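Long-range contacts in single-stranded-DNA-specific exonuclease RecJ (Thermus thermophilus, PDB 2ZXR), which degrades single-stranded DNA in the 5' to 3' direction, using divalent metal ions, and has no detectable activity on single-stranded RNA: residues V333-E338 / A405-F410; F360-G365 / A398-D403. All coordinates share one frame; numbering follows the deposited sequence.

Both contacts belong to the DHHA1 domain and share one mixed sheet, their centres about 8 Å apart. Strand 332-335 of interaction 1 lies at the sheet edge beside strand 359-363 of interaction 2; L334 N is 3.0 Å from F360 O and D336 N 2.9 Å from V362 O, both probable hydrogen bonds. Strand 397-401 is followed in the chain by helix 407-419. Interaction 2 is nested within the loop that interaction 1 closes. The two hydrophobic clusters merge where F407 touches V362 and the rings of F410 and F400 meet with their planes at about 35°. Both contacts lie away from the metal-binding site, where D84, D136, H160, H161 and D221 hold the magnesium ion.

Interaction 1 (V333-E338 / A405-F410); sequences VLLDPE and ALFPAF
L335 and V333, at the end of edge strand 332-335, face the first turn of helix 407-419, the CA atoms of L335 and F407 lying 7.5 Å apart and those of V333 and F410 8.7 Å apart. F407 carries the contact. Its chi1 (-177°) sets CG anti to the backbone N; the ring beyond it reaches the strand, with CZ 3.4 Å from L334 C. CB of L335 sits over the centre of one ring face in a CH-pi contact, 3.6 Å from the centroid and 9° off the ring normal, while CD2 of the same leucine lies near the CG side of the ring. The carbonyl oxygen of V333 approaches at the rim instead, near the ring plane and 3.5 Å from CZ. The phenylalanine therefore rests against the peptide backbone as well as against side chains, passing alongside V333 and L335 in the opposite direction to each.

V333 CG1, anti to its own backbone N, serves both aromatic residues: it lies 3.7 Å from F407 CE1 and 4.0 Å from F410 CD2. F410 stands one turn further along the helix, and its N-H donates to the carbonyl oxygen of the N-cap residue L406, which closes the first turn of the helix. L334 points away from this helix and packs on L321 of helix 293-321. The edge strand is thus flanked by helices on both faces, and the contact is the hydrophobic helix-on-sheet packing of a layered alpha/beta fold, here in the DHHA1 domain.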
# COMPACT_ATOMS: atom_id res chain seq x y z
N VAL A 333 1.12 -11.89 24.04
CA VAL A 333 2.08 -12.98 24.11
C VAL A 333 1.33 -14.24 24.44
O VAL A 333 0.81 -14.40 25.53
CB VAL A 333 3.17 -12.66 25.18
CG1 VAL A 333 4.35 -13.64 25.07
CG2 VAL A 333 3.66 -11.24 25.01
N LEU A 334 1.27 -15.14 23.47
CA LEU A 334 0.52 -16.36 23.67
C LEU A 334 1.34 -17.60 23.38
O LEU A 334 2.26 -17.59 22.56
CB LEU A 334 -0.73 -16.32 22.80
CG LEU A 334 -1.48 -14.99 22.97
CD1 LEU A 334 -2.54 -14.81 21.86
CD2 LEU A 334 -2.14 -14.96 24.35
N LEU A 335 0.96 -18.67 24.07
CA LEU A 335 1.60 -19.96 23.98
C LEU A 335 0.58 -20.96 23.50
O LEU A 335 -0.53 -21.00 24.02
CB LEU A 335 2.10 -20.38 25.37
CG LEU A 335 2.64 -21.81 25.52
CD1 LEU A 335 3.95 -21.96 24.71
CD2 LEU A 335 2.91 -22.12 27.01
N ASP A 336 0.95 -21.76 22.52
CA ASP A 336 0.07 -22.80 22.01
C ASP A 336 0.99 -24.00 21.79
O ASP A 336 1.48 -24.24 20.68
CB ASP A 336 -0.61 -22.35 20.71
CG ASP A 336 -1.56 -23.39 20.17
OD1 ASP A 336 -1.86 -24.36 20.90
OD2 ASP A 336 -2.00 -23.25 19.01
N PRO A 337 1.22 -24.76 22.87
CA PRO A 337 2.08 -25.95 22.93
C PRO A 337 2.14 -26.82 21.69
O PRO A 337 3.23 -27.14 21.22
CB PRO A 337 1.53 -26.71 24.13
CG PRO A 337 1.08 -25.59 25.04
CD PRO A 337 0.33 -24.73 24.05
N GLU A 338 0.99 -27.22 21.17
CA GLU A 338 0.96 -28.09 20.01
C GLU A 338 0.66 -27.39 18.69
O GLU A 338 0.35 -28.05 17.70
CB GLU A 338 -0.06 -29.20 20.23
CG GLU A 338 0.32 -30.19 21.33
CD GLU A 338 1.69 -30.82 21.13
OE1 GLU A 338 1.93 -31.45 20.07
OE2 GLU A 338 2.53 -30.68 22.05
N ALA A 405 9.19 -23.62 28.97
CA ALA A 405 9.10 -23.49 30.44
C ALA A 405 9.39 -22.06 30.85
O ALA A 405 8.95 -21.60 31.89
CB ALA A 405 10.08 -24.46 31.14
N LEU A 406 10.13 -21.35 30.00
CA LEU A 406 10.50 -19.97 30.26
C LEU A 406 9.46 -18.96 29.73
O LEU A 406 9.70 -17.74 29.78
CB LEU A 406 11.85 -19.68 29.62
CG LEU A 406 13.03 -20.45 30.23
CD1 LEU A 406 14.31 -20.15 29.45
CD2 LEU A 406 13.16 -20.05 31.73
N PHE A 407 8.33 -19.45 29.23
CA PHE A 407 7.31 -18.56 28.67
C PHE A 407 6.81 -17.46 29.61
O PHE A 407 6.77 -16.28 29.23
CB PHE A 407 6.12 -19.38 28.16
CG PHE A 407 5.05 -18.55 27.50
CD1 PHE A 407 5.23 -18.06 26.20
CD2 PHE A 407 3.86 -18.25 28.18
CE1 PHE A 407 4.23 -17.26 25.59
CE2 PHE A 407 2.86 -17.45 27.58
CZ PHE A 407 3.04 -16.95 26.28
N PRO A 408 6.40 -17.81 30.85
CA PRO A 408 5.93 -16.70 31.70
C PRO A 408 6.98 -15.59 31.88
O PRO A 408 6.65 -14.40 31.87
CB PRO A 408 5.58 -17.39 33.02
CG PRO A 408 5.09 -18.79 32.56
CD PRO A 408 6.15 -19.12 31.48
N ALA A 409 8.25 -15.97 32.01
CA ALA A 409 9.31 -15.00 32.20
C ALA A 409 9.50 -14.17 30.94
O ALA A 409 9.73 -12.95 30.99
CB ALA A 409 10.62 -15.72 32.56
N PHE A 410 9.40 -14.85 29.80
CA PHE A 410 9.55 -14.21 28.49
C PHE A 410 8.43 -13.19 28.33
O PHE A 410 8.67 -12.07 27.89
CB PHE A 410 9.43 -15.26 27.39
CG PHE A 410 9.42 -14.67 25.99
CD1 PHE A 410 10.58 -14.16 25.42
CD2 PHE A 410 8.23 -14.63 25.27
CE1 PHE A 410 10.55 -13.61 24.13
CE2 PHE A 410 8.19 -14.08 23.99
CZ PHE A 410 9.34 -13.57 23.42

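Interaction 2 (F360-G365 / A398-D403); sequences FLVAQG and AGFAMD
In F400, chi1 places CG between the residue's own backbone N and carbonyl carbon, and from there the ring crosses the V362 side chain at about a right angle; M402 has CG anti to N and a chain bent at chi3 (90°), which turns CE toward V362. CG2 of V362 meets both residues. It lies 3.9 Å from CZ of F400, with CE1 of that ring almost as close, and 4.1 Å from CE of M402. The methyl comes to the phenylalanine ring obliquely. All these groups are apolar and buried, on the sheet face where F400 also meets the ring of F410 and V362 touches F407.

Strands 359-363 and 397-401 are not neighbours: strand 366-370 runs between them, antiparallel to each, so V362 and F400 reach each other across it, with M402 joining from just beyond strand 397-401. Strands 359-363 and 366-370 form a beta hairpin, and Q364 and G365 both have positive phi, as a type I' turn requires; glycine readily takes the second of these positions.

At this turn the backbones themselves come together, with the CA atoms of G365 and M402 5.2 Å apart. M402 N donates to G365 O over 2.9 Å, tilted 25° from the carbonyl plane, with 154° at the hydrogen. CA of A401 also approaches G365 O, at 3.3 Å, in a CA-H...O contact, and CA of G365 makes a similar one to M402 O. The N-H of G365 is taken by the side chain of E404, through OE2.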
# COMPACT_ATOMS: atom_id res chain seq x y z
N PHE A 360 3.52 -11.88 19.85
CA PHE A 360 4.54 -12.89 20.07
C PHE A 360 3.78 -14.20 20.30
O PHE A 360 2.95 -14.29 21.20
CB PHE A 360 5.36 -12.59 21.33
CG PHE A 360 6.05 -11.26 21.33
CD1 PHE A 360 5.32 -10.07 21.39
CD2 PHE A 360 7.43 -11.20 21.22
CE1 PHE A 360 5.96 -8.83 21.34
CE2 PHE A 360 8.08 -9.97 21.17
CZ PHE A 360 7.34 -8.78 21.23
N LEU A 361 4.09 -15.21 19.50
CA LEU A 361 3.46 -16.52 19.62
C LEU A 361 4.56 -17.57 19.74
O LEU A 361 5.61 -17.47 19.08
CB LEU A 361 2.64 -16.84 18.36
CG LEU A 361 1.14 -16.51 18.31
CD1 LEU A 361 0.81 -15.29 19.14
CD2 LEU A 361 0.72 -16.38 16.84
N VAL A 362 4.30 -18.56 20.58
CA VAL A 362 5.24 -19.66 20.81
C VAL A 362 4.47 -20.94 20.60
O VAL A 362 3.35 -21.06 21.09
CB VAL A 362 5.77 -19.66 22.26
CG1 VAL A 362 6.67 -20.88 22.48
CG2 VAL A 362 6.53 -18.38 22.54
N ALA A 363 5.03 -21.87 19.86
CA ALA A 363 4.36 -23.16 19.62
C ALA A 363 5.45 -24.16 19.44
O ALA A 363 6.35 -23.95 18.62
CB ALA A 363 3.49 -23.13 18.38
N GLN A 364 5.40 -25.25 20.20
CA GLN A 364 6.42 -26.29 20.09
C GLN A 364 7.84 -25.72 20.23
O GLN A 364 8.77 -26.15 19.55
CB GLN A 364 6.23 -27.04 18.76
CG GLN A 364 4.86 -27.74 18.71
CD GLN A 364 4.69 -28.68 17.53
OE1 GLN A 364 4.21 -28.28 16.46
NE2 GLN A 364 5.07 -29.93 17.72
N GLY A 365 8.00 -24.73 21.10
CA GLY A 365 9.31 -24.16 21.32
C GLY A 365 9.84 -23.23 20.25
O GLY A 365 10.97 -22.75 20.34
N ALA A 398 10.08 -11.16 13.43
CA ALA A 398 11.26 -11.80 14.00
C ALA A 398 10.94 -13.23 14.37
O ALA A 398 9.78 -13.59 14.44
CB ALA A 398 11.75 -11.02 15.24
N GLY A 399 11.95 -14.04 14.58
CA GLY A 399 11.71 -15.43 14.92
C GLY A 399 12.67 -15.84 16.03
O GLY A 399 13.72 -15.21 16.22
N PHE A 400 12.32 -16.89 16.76
CA PHE A 400 13.18 -17.37 17.83
C PHE A 400 12.85 -18.79 18.21
O PHE A 400 11.93 -19.38 17.66
CB PHE A 400 13.10 -16.44 19.06
CG PHE A 400 11.72 -16.31 19.68
CD1 PHE A 400 11.38 -17.04 20.83
CD2 PHE A 400 10.77 -15.43 19.15
CE1 PHE A 400 10.10 -16.89 21.45
CE2 PHE A 400 9.51 -15.28 19.75
CZ PHE A 400 9.17 -16.02 20.90
N ALA A 401 13.65 -19.35 19.11
CA ALA A 401 13.41 -20.68 19.62
C ALA A 401 13.59 -20.45 21.12
O ALA A 401 14.35 -19.56 21.54
CB ALA A 401 14.43 -21.68 19.08
N MET A 402 12.92 -21.26 21.94
CA MET A 402 12.98 -21.09 23.37
C MET A 402 12.28 -22.24 24.11
O MET A 402 11.30 -22.81 23.62
CB MET A 402 12.29 -19.78 23.75
CG MET A 402 12.00 -19.58 25.23
SD MET A 402 11.04 -18.07 25.58
CE MET A 402 9.37 -18.69 25.48
N ASP A 403 12.79 -22.56 25.29
CA ASP A 403 12.19 -23.62 26.08
C ASP A 403 10.86 -23.05 26.57
O ASP A 403 10.84 -22.00 27.21
CB ASP A 403 13.11 -23.96 27.26
CG ASP A 403 12.64 -25.19 28.01
OD1 ASP A 403 11.51 -25.17 28.52
OD2 ASP A 403 13.41 -26.16 28.08